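Local structure of TATA-box-binding protein (Sulfolobus acidocaldarius, 1MP9) at residues R35-V40 and K92-Q97; L50-E55 and I88-K93. The protein probably binds the TATA box close to the start of transcription and so acts as a general factor for archaeal genes transcribed by RNA polymerase. All coordinates share one frame; numbering follows the deposited sequence.

Contact 1 of 2, residues R35-V40 and K92-Q97; sequences RSVPNV and KKYGMQ
Pro38 lays the CD corner of its ring on one face of the Tyr94 phenol. Its CD sits 3.7 Å from the centroid of the Tyr94 ring and 23° off the ring normal, a CH-pi contact. It is displaced toward the CE2 side, where Pro38 CD and Tyr94 CE2 are 3.4 Å apart. Farther out along the phenol, Pro38 CG comes within 3.6 Å of Tyr94 OH, so the proline follows the ring from its rim to its hydroxyl. Val37 meets the root of the same side chain: its CG2 methyl is 4.0 Å from Tyr94 CB. The carbonyl of Ser36 adds an oblique approach, with Ser36 O 3.5 Å from Tyr94 CD1. No hydrogen bond crosses between 35-40 and 92-97, and the grip is one of shape. Against the other face of the phenol lies the aliphatic chain of Lys93, its CG 3.9 Å above the ring plane, so the ring is sandwiched between proline and lysine methylenes. With an alanine in place of Tyr94, Pro38 and the Lys93 methylenes would probably lose the flat surface between them, leaving a gap between the two chain turns.

The first torsion of Tyr94 (chi1 -68°) swings the ring to the side opposite its own carbonyl carbon, toward Pro38, and the backbone does the rest. Tyr94 and Val37 are each the first residue to leave helical geometry, after helices 77-93 and 30-36. Behind Tyr94, Gly95 takes a positive phi of 128° that would jam a side chain against the preceding carbonyl oxygen; its N bonds to Lys92 O at 2.9 Å. Together with Met96 N directed at Leu91 O, this is a Schellman motif closing helix 77-93, here packed by its Tyr94 against the turn that leaves helix 30-36.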
loop_
_atom_site.group_PDB
_atom_site.type_symbol
_atom_site.label_atom_id
_atom_site.label_comp_id
_atom_site.label_asym_id
_atom_site.label_seq_id
_atom_site.Cartn_x
_atom_site.Cartn_y
_atom_site.Cartn_z
ATOM N N ARG A 35 -0.885 -38.358 7.589
ATOM C CA ARG A 35 -1.390 -39.603 8.167
ATOM C C ARG A 35 -0.916 -39.764 9.609
ATOM O O ARG A 35 -1.666 -40.244 10.459
ATOM C CB ARG A 35 -0.948 -40.831 7.334
ATOM C CG ARG A 35 -1.528 -40.893 5.910
ATOM C CD ARG A 35 -1.120 -42.190 5.174
ATOM N NE ARG A 35 -1.652 -43.365 5.855
ATOM C CZ ARG A 35 -2.888 -43.824 5.688
ATOM N NH1 ARG A 35 -3.720 -43.217 4.849
ATOM N NH2 ARG A 35 -3.309 -44.870 6.392
ATOM N N SER A 36 0.319 -39.358 9.892
ATOM C CA SER A 36 0.848 -39.499 11.242
ATOM C C SER A 36 0.290 -38.517 12.257
ATOM O O SER A 36 -0.036 -38.899 13.383
ATOM C CB SER A 36 2.368 -39.383 11.239
ATOM O OG SER A 36 2.934 -40.541 10.674
ATOM N N VAL A 37 0.191 -37.253 11.869
ATOM C CA VAL A 37 -0.313 -36.216 12.762
ATOM C C VAL A 37 -1.821 -36.081 12.618
ATOM O O VAL A 37 -2.349 -35.912 11.528
ATOM C CB VAL A 37 0.334 -34.839 12.449
ATOM C CG1 VAL A 37 -0.130 -33.795 13.448
ATOM C CG2 VAL A 37 1.852 -34.964 12.454
ATOM N N PRO A 38 -2.537 -36.148 13.734
ATOM C CA PRO A 38 -3.987 -36.027 13.674
ATOM C C PRO A 38 -4.484 -34.630 13.329
ATOM O O PRO A 38 -3.838 -33.615 13.626
ATOM C CB PRO A 38 -4.419 -36.455 15.073
ATOM C CG PRO A 38 -3.328 -35.951 15.925
ATOM C CD PRO A 38 -2.063 -36.267 15.126
ATOM N N ASN A 39 -5.638 -34.605 12.680
ATOM C CA ASN A 39 -6.318 -33.380 12.315
ATOM C C ASN A 39 -5.543 -32.293 11.571
ATOM O O ASN A 39 -5.678 -31.110 11.890
ATOM C CB ASN A 39 -6.966 -32.789 13.572
ATOM C CG ASN A 39 -7.889 -33.791 14.278
ATOM O OD1 ASN A 39 -8.926 -34.214 13.732
ATOM N ND2 ASN A 39 -7.506 -34.187 15.482
ATOM N N VAL A 40 -4.723 -32.678 10.602
ATOM C CA VAL A 40 -4.017 -31.687 9.803
ATOM C C VAL A 40 -4.535 -31.883 8.389
ATOM O O VAL A 40 -5.191 -32.878 8.085
ATOM C CB VAL A 40 -2.471 -31.866 9.819
ATOM C CG1 VAL A 40 -1.928 -31.576 11.225
ATOM C CG2 VAL A 40 -2.076 -33.278 9.326
ATOM N N LYS A 92 7.175 -33.723 16.623
ATOM C CA LYS A 92 8.086 -34.678 17.243
ATOM C C LYS A 92 7.288 -35.846 17.824
ATOM O O LYS A 92 7.571 -36.993 17.522
ATOM C CB LYS A 92 8.920 -34.012 18.359
ATOM C CG LYS A 92 10.014 -33.058 17.873
ATOM C CD LYS A 92 11.053 -32.795 18.958
ATOM C CE LYS A 92 10.418 -32.369 20.284
ATOM N NZ LYS A 92 11.393 -32.196 21.432
ATOM N N LYS A 93 6.285 -35.547 18.645
ATOM C CA LYS A 93 5.469 -36.586 19.242
ATOM C C LYS A 93 4.952 -37.573 18.202
ATOM O O LYS A 93 4.647 -38.723 18.524
ATOM C CB LYS A 93 4.287 -35.974 19.991
ATOM C CG LYS A 93 3.142 -36.944 20.277
ATOM C CD LYS A 93 2.134 -36.278 21.202
ATOM C CE LYS A 93 0.733 -36.893 21.131
ATOM N NZ LYS A 93 0.674 -38.328 21.541
ATOM N N TYR A 94 4.854 -37.147 16.952
ATOM C CA TYR A 94 4.363 -38.057 15.936
ATOM C C TYR A 94 5.357 -38.480 14.868
ATOM O O TYR A 94 4.961 -38.864 13.768
ATOM C CB TYR A 94 3.114 -37.482 15.293
ATOM C CG TYR A 94 1.938 -37.431 16.233
ATOM C CD1 TYR A 94 1.300 -38.603 16.647
ATOM C CD2 TYR A 94 1.443 -36.214 16.696
ATOM C CE1 TYR A 94 0.195 -38.562 17.497
ATOM C CE2 TYR A 94 0.338 -36.159 17.546
ATOM C CZ TYR A 94 -0.281 -37.336 17.937
ATOM O OH TYR A 94 -1.406 -37.276 18.727
ATOM N N GLY A 95 6.651 -38.394 15.151
ATOM C CA GLY A 95 7.576 -38.892 14.149
ATOM C C GLY A 95 8.770 -38.182 13.550
ATOM O O GLY A 95 9.726 -38.860 13.161
ATOM N N MET A 96 8.760 -36.858 13.434
ATOM C CA MET A 96 9.919 -36.230 12.812
ATOM C C MET A 96 11.027 -35.966 13.810
ATOM O O MET A 96 10.779 -35.748 14.992
ATOM C CB MET A 96 9.536 -34.930 12.075
ATOM C CG MET A 96 9.291 -33.723 12.943
ATOM S SD MET A 96 9.135 -32.231 11.921
ATOM C CE MET A 96 10.816 -31.868 11.645
ATOM N N GLN A 97 12.258 -36.007 13.319
ATOM C CA GLN A 97 13.417 -35.780 14.165
ATOM C C GLN A 97 14.081 -34.490 13.741
ATOM O O GLN A 97 13.992 -34.099 12.576
ATOM C CB GLN A 97 14.423 -36.925 14.021
ATOM C CG GLN A 97 13.845 -38.320 14.212
ATOM C CD GLN A 97 13.086 -38.480 15.521
ATOM O OE1 GLN A 97 12.088 -37.759 15.720
ATOM N NE2 GLN A 97 13.480 -39.333 16.353
#

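Contact 2 of 2, residues L50-E55 and I88-K93; sequences LIFRLE and IKTLKK
Thr90 turns its methyl to the rim of the Phe52 ring, and Leu91, the next residue of the helix, reaches the same aromatic with one branch. Thr90 CG2 lies near the plane of the phenyl, at its edge, 3.9 Å from Phe52 CE1, and Thr90 CB is 4.0 Å from Phe52 CZ. The methyl stands anti to the Thr90 backbone N, and this rotation leaves OG1 beside that N, where it hydrogen-bonds to Arg86 O one turn back. The hydroxyl is thus paid for within its own helix while the methyl serves the contact.

Leu91 comes in differently. Its CB leaves the helix across the contact, but the end of the side chain draws nearer: CD2 meets the ring obliquely, 4.1 Å from Phe52 CE1, the two side chains lying alongside and running in opposite senses. Beyond the ring, Leu91 also touches Ile63 of the adjacent strand and Met96 after the helix. Phe52 for its part extends from strand 50-54 with CG anti to the backbone N (chi1 -178°), which carries the ring to the helix; there Ile87 touches it too, while Leu54 CG takes another place at its edge, in plane.

Phe52 and Leu91 are buried, and no hydrogen bond links the two segments; a polar tie to the same helix lies just beyond, from Arg86 NH1 to Glu55 O. The meeting of Phe52 with Thr90 and Leu91 itself therefore depends on hydrophobic burial and van der Waals fit, with the ring set between the outermost strand and the helix.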
loop_
_atom_site.group_PDB
_atom_site.type_symbol
_atom_site.label_atom_id
_atom_site.label_comp_id
_atom_site.label_asym_id
_atom_site.label_seq_id
_atom_site.Cartn_x
_atom_site.Cartn_y
_atom_site.Cartn_z
ATOM N N LEU A 50 1.289 -28.654 3.938
ATOM C CA LEU A 50 0.452 -29.315 4.922
ATOM C C LEU A 50 0.036 -28.180 5.877
ATOM O O LEU A 50 0.877 -27.371 6.321
ATOM C CB LEU A 50 1.251 -30.390 5.707
ATOM C CG LEU A 50 0.446 -31.211 6.719
ATOM C CD1 LEU A 50 1.013 -32.646 6.769
ATOM C CD2 LEU A 50 0.477 -30.541 8.105
ATOM N N ILE A 51 -1.251 -28.139 6.206
ATOM C CA ILE A 51 -1.796 -27.094 7.076
ATOM C C ILE A 51 -2.010 -27.624 8.482
ATOM O O ILE A 51 -2.811 -28.544 8.701
ATOM C CB ILE A 51 -3.122 -26.579 6.495
ATOM C CG1 ILE A 51 -2.856 -26.091 5.079
ATOM C CG2 ILE A 51 -3.730 -25.463 7.417
ATOM C CD1 ILE A 51 -4.098 -25.828 4.219
ATOM N N PHE A 52 -1.278 -27.044 9.428
ATOM C CA PHE A 52 -1.319 -27.446 10.824
ATOM C C PHE A 52 -1.932 -26.282 11.593
ATOM O O PHE A 52 -1.367 -25.211 11.640
ATOM C CB PHE A 52 0.113 -27.711 11.286
ATOM C CG PHE A 52 0.230 -28.194 12.701
ATOM C CD1 PHE A 52 0.674 -29.485 12.973
ATOM C CD2 PHE A 52 -0.106 -27.359 13.772
ATOM C CE1 PHE A 52 0.781 -29.938 14.282
ATOM C CE2 PHE A 52 0.000 -27.809 15.091
ATOM C CZ PHE A 52 0.442 -29.093 15.344
ATOM N N ARG A 53 -3.099 -26.485 12.190
ATOM C CA ARG A 53 -3.753 -25.401 12.915
ATOM C C ARG A 53 -3.720 -25.613 14.409
ATOM O O ARG A 53 -3.968 -26.717 14.899
ATOM C CB ARG A 53 -5.215 -25.252 12.469
ATOM C CG ARG A 53 -5.402 -24.867 11.013
ATOM C CD ARG A 53 -6.882 -24.801 10.636
ATOM N NE ARG A 53 -7.092 -24.161 9.338
ATOM C CZ ARG A 53 -7.213 -24.806 8.179
ATOM N NH1 ARG A 53 -7.150 -26.133 8.134
ATOM N NH2 ARG A 53 -7.397 -24.117 7.061
ATOM N N LEU A 54 -3.378 -24.557 15.138
ATOM C CA LEU A 54 -3.362 -24.625 16.587
ATOM C C LEU A 54 -4.514 -23.758 17.045
ATOM O O LEU A 54 -4.874 -22.775 16.387
ATOM C CB LEU A 54 -2.053 -24.093 17.148
ATOM C CG LEU A 54 -0.935 -25.127 17.145
ATOM C CD1 LEU A 54 0.375 -24.511 17.594
ATOM C CD2 LEU A 54 -1.337 -26.253 18.070
ATOM N N GLU A 55 -5.111 -24.129 18.162
ATOM C CA GLU A 55 -6.222 -23.355 18.669
ATOM C C GLU A 55 -5.773 -22.652 19.931
ATOM O O GLU A 55 -4.918 -23.156 20.652
ATOM C CB GLU A 55 -7.403 -24.272 18.955
ATOM C CG GLU A 55 -8.714 -23.556 18.849
ATOM C CD GLU A 55 -8.782 -22.707 17.600
ATOM O OE1 GLU A 55 -8.542 -23.247 16.498
ATOM O OE2 GLU A 55 -9.074 -21.497 17.722
ATOM N N ILE A 88 6.500 -27.744 17.022
ATOM C CA ILE A 88 7.610 -28.679 16.940
ATOM C C ILE A 88 7.425 -29.860 17.887
ATOM O O ILE A 88 7.694 -30.998 17.517
ATOM C CB ILE A 88 8.956 -27.963 17.224
ATOM C CG1 ILE A 88 9.265 -26.991 16.076
ATOM C CG2 ILE A 88 10.087 -28.987 17.337
ATOM C CD1 ILE A 88 10.464 -26.075 16.315
ATOM N N LYS A 89 6.938 -29.593 19.095
ATOM C CA LYS A 89 6.721 -30.665 20.067
ATOM C C LYS A 89 5.810 -31.730 19.443
ATOM O O LYS A 89 6.118 -32.930 19.467
ATOM C CB LYS A 89 6.081 -30.111 21.346
ATOM C CG LYS A 89 6.124 -31.080 22.536
ATOM C CD LYS A 89 5.567 -30.474 23.837
ATOM C CE LYS A 89 5.808 -31.423 25.027
ATOM N NZ LYS A 89 5.364 -30.926 26.379
ATOM N N THR A 90 4.703 -31.282 18.858
ATOM C CA THR A 90 3.753 -32.211 18.232
ATOM C C THR A 90 4.354 -32.985 17.064
ATOM O O THR A 90 4.273 -34.218 17.015
ATOM C CB THR A 90 2.513 -31.481 17.731
ATOM O OG1 THR A 90 1.941 -30.748 18.808
ATOM C CG2 THR A 90 1.473 -32.470 17.214
ATOM N N LEU A 91 4.949 -32.273 16.114
ATOM C CA LEU A 91 5.556 -32.955 14.986
ATOM C C LEU A 91 6.491 -34.039 15.527
ATOM O O LEU A 91 6.577 -35.139 14.968
ATOM C CB LEU A 91 6.340 -31.979 14.119
ATOM C CG LEU A 91 5.485 -30.852 13.556
ATOM C CD1 LEU A 91 6.336 -30.012 12.633
ATOM C CD2 LEU A 91 4.264 -31.431 12.832
ATOM N N LYS A 92 7.175 -33.723 16.623
ATOM C CA LYS A 92 8.086 -34.678 17.243
ATOM C C LYS A 92 7.288 -35.846 17.824
ATOM O O LYS A 92 7.571 -36.993 17.522
ATOM C CB LYS A 92 8.920 -34.012 18.359
ATOM C CG LYS A 92 10.014 -33.058 17.873
ATOM C CD LYS A 92 11.053 -32.795 18.958
ATOM C CE LYS A 92 10.418 -32.369 20.284
ATOM N NZ LYS A 92 11.393 -32.196 21.432
ATOM N N LYS A 93 6.285 -35.547 18.645
ATOM C CA LYS A 93 5.469 -36.586 19.242
ATOM C C LYS A 93 4.952 -37.573 18.202
ATOM O O LYS A 93 4.647 -38.723 18.524
ATOM C CB LYS A 93 4.287 -35.974 19.991
ATOM C CG LYS A 93 3.142 -36.944 20.277
ATOM C CD LYS A 93 2.134 -36.278 21.202
ATOM C CE LYS A 93 0.733 -36.893 21.131
ATOM N NZ LYS A 93 0.674 -38.328 21.541
#

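Contacts 1 and 2 lie with their centres about 7 Å apart, on the same side of the chain's centre, and overlap at Lys92 and Lys93. Along the chain, helix 30-36 and its exit come first, then strand 50-54, and both contacts finish on the last turns of helix 77-93 and its C-terminal cap. Contact 2 fastens that helix to the outermost strand at one end of the long antiparallel sheet, while contact 1 joins its end to the turn that follows helix 30-36. Val37 and Val40 bridge them, both packing on Phe52. Both contacts lie at the outer end of the N-terminal half of the TBP saddle, where the ends of the two helices meet strand 50-54.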